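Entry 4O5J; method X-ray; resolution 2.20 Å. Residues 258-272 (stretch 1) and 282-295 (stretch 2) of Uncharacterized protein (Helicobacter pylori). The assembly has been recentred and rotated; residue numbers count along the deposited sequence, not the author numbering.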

# COMPACT_ATOMS: atom_id res chain seq x y z
N THR A 258 -10.79 -0.29 3.80
CA THR A 258 -12.22 -0.43 3.56
C THR A 258 -12.52 -1.73 2.83
O THR A 258 -13.47 -2.43 3.15
CB THR A 258 -12.70 0.70 2.66
OG1 THR A 258 -12.43 1.92 3.32
CG2 THR A 258 -14.25 0.60 2.39
N LEU A 259 -11.72 -2.04 1.82
CA LEU A 259 -12.00 -3.24 1.03
C LEU A 259 -11.75 -4.49 1.91
O LEU A 259 -12.49 -5.46 1.82
CB LEU A 259 -11.13 -3.25 -0.25
CG LEU A 259 -11.45 -4.28 -1.28
CD1 LEU A 259 -12.94 -4.35 -1.59
CD2 LEU A 259 -10.65 -4.00 -2.55
N SER A 260 -10.71 -4.48 2.76
CA SER A 260 -10.49 -5.60 3.64
C SER A 260 -11.71 -5.78 4.57
O SER A 260 -12.15 -6.92 4.81
CB SER A 260 -9.28 -5.38 4.46
OG SER A 260 -8.14 -5.17 3.61
N GLN A 261 -12.29 -4.69 5.07
CA GLN A 261 -13.45 -4.80 5.97
C GLN A 261 -14.67 -5.29 5.22
O GLN A 261 -15.34 -6.20 5.70
CB GLN A 261 -13.68 -3.50 6.67
CG GLN A 261 -12.41 -3.13 7.46
CD GLN A 261 -12.43 -1.69 7.97
OE1 GLN A 261 -13.10 -0.83 7.39
NE2 GLN A 261 -11.68 -1.41 9.05
N SER A 262 -14.93 -4.79 3.99
CA SER A 262 -16.08 -5.30 3.18
C SER A 262 -15.89 -6.77 2.96
O SER A 262 -16.83 -7.53 3.02
CB SER A 262 -16.20 -4.67 1.81
OG SER A 262 -16.30 -3.29 1.97
N ASN A 263 -14.67 -7.18 2.74
CA ASN A 263 -14.47 -8.58 2.37
C ASN A 263 -14.62 -9.54 3.54
O ASN A 263 -15.05 -10.69 3.36
CB ASN A 263 -13.10 -8.75 1.74
CG ASN A 263 -13.17 -9.44 0.40
OD1 ASN A 263 -14.22 -9.49 -0.23
ND2 ASN A 263 -12.03 -9.93 -0.06
N HIS A 264 -14.26 -9.08 4.73
CA HIS A 264 -14.49 -9.87 5.91
C HIS A 264 -15.99 -10.11 6.10
O HIS A 264 -16.43 -11.19 6.50
CB HIS A 264 -13.91 -9.17 7.14
CG HIS A 264 -14.19 -9.92 8.41
ND1 HIS A 264 -15.12 -9.49 9.34
CD2 HIS A 264 -13.70 -11.16 8.87
CE1 HIS A 264 -15.18 -10.38 10.36
NE2 HIS A 264 -14.31 -11.41 10.07
N THR A 265 -16.78 -9.08 5.80
CA THR A 265 -18.24 -9.19 5.82
C THR A 265 -18.72 -10.22 4.81
O THR A 265 -19.53 -11.09 5.14
CB THR A 265 -18.93 -7.82 5.58
OG1 THR A 265 -18.52 -6.94 6.62
CG2 THR A 265 -20.47 -7.94 5.63
N LEU A 266 -18.22 -10.12 3.58
CA LEU A 266 -18.62 -11.01 2.51
C LEU A 266 -18.22 -12.45 2.87
O LEU A 266 -19.02 -13.38 2.68
CB LEU A 266 -17.96 -10.58 1.20
CG LEU A 266 -18.37 -11.39 -0.00
CD1 LEU A 266 -19.93 -11.41 -0.09
CD2 LEU A 266 -17.73 -10.77 -1.22
N SER A 267 -17.04 -12.61 3.44
CA SER A 267 -16.61 -13.92 3.88
C SER A 267 -17.64 -14.62 4.78
O SER A 267 -17.83 -15.83 4.69
CB SER A 267 -15.33 -13.78 4.66
OG SER A 267 -14.84 -15.06 4.98
N ALA A 268 -18.27 -13.86 5.67
CA ALA A 268 -19.19 -14.43 6.65
C ALA A 268 -20.37 -15.16 5.99
O ALA A 268 -20.84 -16.11 6.54
CB ALA A 268 -19.71 -13.36 7.64
N SER A 269 -20.80 -14.69 4.81
CA SER A 269 -21.89 -15.33 4.07
C SER A 269 -21.46 -16.47 3.16
O SER A 269 -22.26 -16.92 2.36
CB SER A 269 -22.68 -14.29 3.26
OG SER A 269 -21.98 -13.87 2.12
N LEU A 270 -20.21 -16.96 3.27
CA LEU A 270 -19.70 -18.03 2.38
C LEU A 270 -19.21 -19.22 3.19
O LEU A 270 -18.44 -19.06 4.14
CB LEU A 270 -18.55 -17.52 1.49
CG LEU A 270 -19.02 -16.54 0.42
CD1 LEU A 270 -17.85 -15.97 -0.27
CD2 LEU A 270 -19.88 -17.28 -0.59
N GLN A 271 -19.68 -20.42 2.83
CA GLN A 271 -19.29 -21.59 3.61
C GLN A 271 -18.95 -22.76 2.69
O GLN A 271 -19.39 -22.78 1.53
CB GLN A 271 -20.41 -21.93 4.56
CG GLN A 271 -20.19 -23.22 5.32
CD GLN A 271 -21.35 -23.54 6.21
OE1 GLN A 271 -21.65 -22.75 7.11
NE2 GLN A 271 -22.02 -24.69 5.97
N ALA A 272 -18.16 -23.71 3.19
CA ALA A 272 -17.75 -24.87 2.39
C ALA A 272 -18.97 -25.60 1.81
O ALA A 272 -19.95 -25.79 2.51
CB ALA A 272 -16.88 -25.82 3.20
N LYS A 282 -26.25 -17.65 -6.02
CA LYS A 282 -25.79 -16.72 -5.00
C LYS A 282 -24.33 -17.02 -4.55
O LYS A 282 -23.49 -16.12 -4.51
CB LYS A 282 -26.75 -16.74 -3.79
CG LYS A 282 -26.14 -16.22 -2.52
CD LYS A 282 -26.54 -14.76 -2.32
CE LYS A 282 -26.54 -14.43 -0.83
NZ LYS A 282 -26.39 -12.95 -0.81
N PHE A 283 -24.03 -18.28 -4.21
CA PHE A 283 -22.68 -18.68 -3.81
C PHE A 283 -21.69 -18.45 -4.97
O PHE A 283 -20.57 -17.90 -4.78
CB PHE A 283 -22.67 -20.15 -3.40
CG PHE A 283 -21.31 -20.70 -3.16
CD1 PHE A 283 -20.69 -20.52 -1.93
CD2 PHE A 283 -20.63 -21.35 -4.17
CE1 PHE A 283 -19.42 -21.00 -1.70
CE2 PHE A 283 -19.36 -21.83 -3.94
CZ PHE A 283 -18.75 -21.64 -2.71
N ALA A 284 -22.11 -18.85 -6.16
CA ALA A 284 -21.33 -18.62 -7.35
C ALA A 284 -20.90 -17.17 -7.51
O ALA A 284 -19.72 -16.90 -7.77
CB ALA A 284 -22.08 -19.03 -8.55
N LYS A 285 -21.84 -16.25 -7.36
CA LYS A 285 -21.54 -14.87 -7.64
C LYS A 285 -20.73 -14.28 -6.48
O LYS A 285 -19.83 -13.44 -6.66
CB LYS A 285 -22.85 -14.11 -7.86
CG LYS A 285 -22.60 -12.66 -8.11
CD LYS A 285 -23.84 -11.82 -8.01
CE LYS A 285 -23.35 -10.37 -8.01
NZ LYS A 285 -24.45 -9.42 -7.76
N ASP A 286 -21.00 -14.78 -5.29
CA ASP A 286 -20.34 -14.23 -4.09
C ASP A 286 -18.89 -14.65 -3.99
O ASP A 286 -18.05 -13.83 -3.63
CB ASP A 286 -21.09 -14.59 -2.77
CG ASP A 286 -22.33 -13.68 -2.52
OD1 ASP A 286 -22.41 -12.60 -3.19
OD2 ASP A 286 -23.24 -14.03 -1.67
N ILE A 287 -18.59 -15.92 -4.28
CA ILE A 287 -17.23 -16.39 -4.16
C ILE A 287 -16.40 -15.64 -5.21
O ILE A 287 -15.24 -15.33 -4.97
CB ILE A 287 -17.09 -17.92 -4.29
CG1 ILE A 287 -15.69 -18.37 -3.88
CG2 ILE A 287 -17.43 -18.41 -5.70
CD1 ILE A 287 -15.54 -19.89 -3.93
N TYR A 288 -17.02 -15.31 -6.35
CA TYR A 288 -16.29 -14.61 -7.40
C TYR A 288 -15.93 -13.18 -6.98
O TYR A 288 -14.78 -12.74 -7.07
CB TYR A 288 -17.08 -14.64 -8.68
CG TYR A 288 -16.33 -14.15 -9.89
CD1 TYR A 288 -14.95 -14.22 -9.96
CD2 TYR A 288 -17.02 -13.66 -10.99
CE1 TYR A 288 -14.26 -13.75 -11.07
CE2 TYR A 288 -16.35 -13.21 -12.10
CZ TYR A 288 -14.97 -13.26 -12.14
OH TYR A 288 -14.33 -12.84 -13.27
N THR A 289 -16.91 -12.46 -6.48
CA THR A 289 -16.71 -11.14 -5.94
C THR A 289 -15.70 -11.18 -4.82
O THR A 289 -14.82 -10.34 -4.76
CB THR A 289 -18.03 -10.61 -5.37
OG1 THR A 289 -18.98 -10.63 -6.42
CG2 THR A 289 -17.88 -9.20 -4.87
N PHE A 290 -15.84 -12.15 -3.94
CA PHE A 290 -14.92 -12.33 -2.83
C PHE A 290 -13.47 -12.41 -3.36
O PHE A 290 -12.57 -11.67 -2.93
CB PHE A 290 -15.28 -13.62 -2.10
CG PHE A 290 -14.54 -13.83 -0.82
CD1 PHE A 290 -14.11 -12.76 -0.05
CD2 PHE A 290 -14.27 -15.13 -0.36
CE1 PHE A 290 -13.41 -12.96 1.14
CE2 PHE A 290 -13.58 -15.33 0.84
CZ PHE A 290 -13.17 -14.26 1.59
N ALA A 291 -13.26 -13.28 -4.33
CA ALA A 291 -11.91 -13.52 -4.91
C ALA A 291 -11.38 -12.28 -5.65
O ALA A 291 -10.24 -11.87 -5.41
CB ALA A 291 -11.94 -14.76 -5.81
N GLN A 292 -12.20 -11.63 -6.48
CA GLN A 292 -11.76 -10.37 -7.10
C GLN A 292 -11.34 -9.38 -6.07
O GLN A 292 -10.25 -8.77 -6.18
CB GLN A 292 -12.86 -9.77 -7.92
CG GLN A 292 -13.15 -10.58 -9.15
CD GLN A 292 -14.39 -10.09 -9.87
OE1 GLN A 292 -14.34 -9.17 -10.68
NE2 GLN A 292 -15.50 -10.70 -9.59
N ASN A 293 -12.16 -9.21 -5.03
CA ASN A 293 -11.86 -8.18 -4.00
C ASN A 293 -10.55 -8.47 -3.31
O ASN A 293 -9.76 -7.54 -3.06
CB ASN A 293 -12.97 -8.06 -2.92
CG ASN A 293 -14.22 -7.44 -3.45
OD1 ASN A 293 -14.21 -6.72 -4.45
ND2 ASN A 293 -15.31 -7.70 -2.80
N GLN A 294 -10.31 -9.74 -2.99
CA GLN A 294 -9.11 -10.10 -2.29
C GLN A 294 -7.89 -9.90 -3.22
O GLN A 294 -6.82 -9.52 -2.75
CB GLN A 294 -9.15 -11.54 -1.81
CG GLN A 294 -7.98 -11.87 -0.88
CD GLN A 294 -8.21 -13.20 -0.17
OE1 GLN A 294 -7.55 -14.23 -0.47
NE2 GLN A 294 -9.18 -13.21 0.77
N LYS A 295 -8.05 -10.11 -4.52
CA LYS A 295 -6.95 -9.81 -5.44
C LYS A 295 -6.69 -8.28 -5.47
O LYS A 295 -5.53 -7.83 -5.44
CB LYS A 295 -7.23 -10.34 -6.84
CG LYS A 295 -5.99 -10.19 -7.76
CD LYS A 295 -6.39 -10.42 -9.21
CE LYS A 295 -5.25 -10.76 -10.20
NZ LYS A 295 -3.97 -10.14 -9.81
O HOH W 1 -9.60 -10.03 1.82

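The two stretches form a mixed apolar and polar packing of a near-antiparallel helix pair, extended by the loop that follows the first helix, in which leucines from stretch 1 lodge against stretch 2 and a buried asparagine, Asn-263, adds a small set of weak polar links. The axes of helix 258-268 and helix 282-295 run at 155° and approach to 9.8 Å, and the contact buries 627 Å² in total. Because the chain directions oppose, Leu-259 meets Asn-293 near the end of stretch 2, whereas Leu-270, beyond the first helix, reaches back to Phe-283.

Leu-266 provides the knob-into-hole element. Its side chain sits among Asp-286, Thr-289, Phe-290 and Asn-293, with Leu-266 CD2 3.6 Å from the backbone N of Phe-290 and 3.9 Å from Phe-290 CB. The methyl group therefore packs against the helix backbone as well as against side chains. Two turns earlier in stretch 1, Leu-259 packs against Asn-293 alone, its CD2 lying 3.7 Å from Asn-293 O and its CD1 3.8 Å from Asn-293 CG.

Leu-270 has more of its surface covered by the other stretch (92 Å²) than any other residue in the contact, and it bridges two aromatic rings. Its CD2 lies 3.6 Å from Phe-283 CD1, while its CD1 lies 3.7 Å from Phe-290 CD2; CD2 also packs 3.7 Å from Asp-286 CB. The CB of Phe-290 points sideways, but the t rotamer (chi1 -172°) brings its ring nearer to stretch 1. Ser-267 CA lies over one face of that ring, and Asn-263 OD1 lies at its edge, 3.3 Å from Phe-290 CD1.

Asn-263 combines this edge contact with hydrogen bonding at both ends of its amide. Asn-293 ND2 donates a weak bond to Asn-263 OD1 (3.3 Å), and Asn-263 ND2 donates another weak bond to Phe-290 O (3.4 Å). Phe-290 O also accepts the helical bond from Gln-294 N at 3.0 Å, so the asparagine joins an acceptor already in use. The 3.4 Å approach of Asn-263 ND2 to Gln-294 N pairs two donors and is not a hydrogen bond. Water 1 accepts from Asn-263 ND2 at 3.1 Å and, weakly, from Gln-294 NE2 at 3.4 Å, providing a solvent-mediated link between the stretches.

Around Leu-270, Ser-269 and Asp-286 each have a polar partner within their own stretch. Ser-269 OG donates to Leu-266 O at 3.1 Å, and Lys-282 NZ forms a salt bridge with Asp-286 OD2 at 3.4 Å; across the contact, Ser-269 OG and Asp-286 OD2 remain 4.0 Å apart.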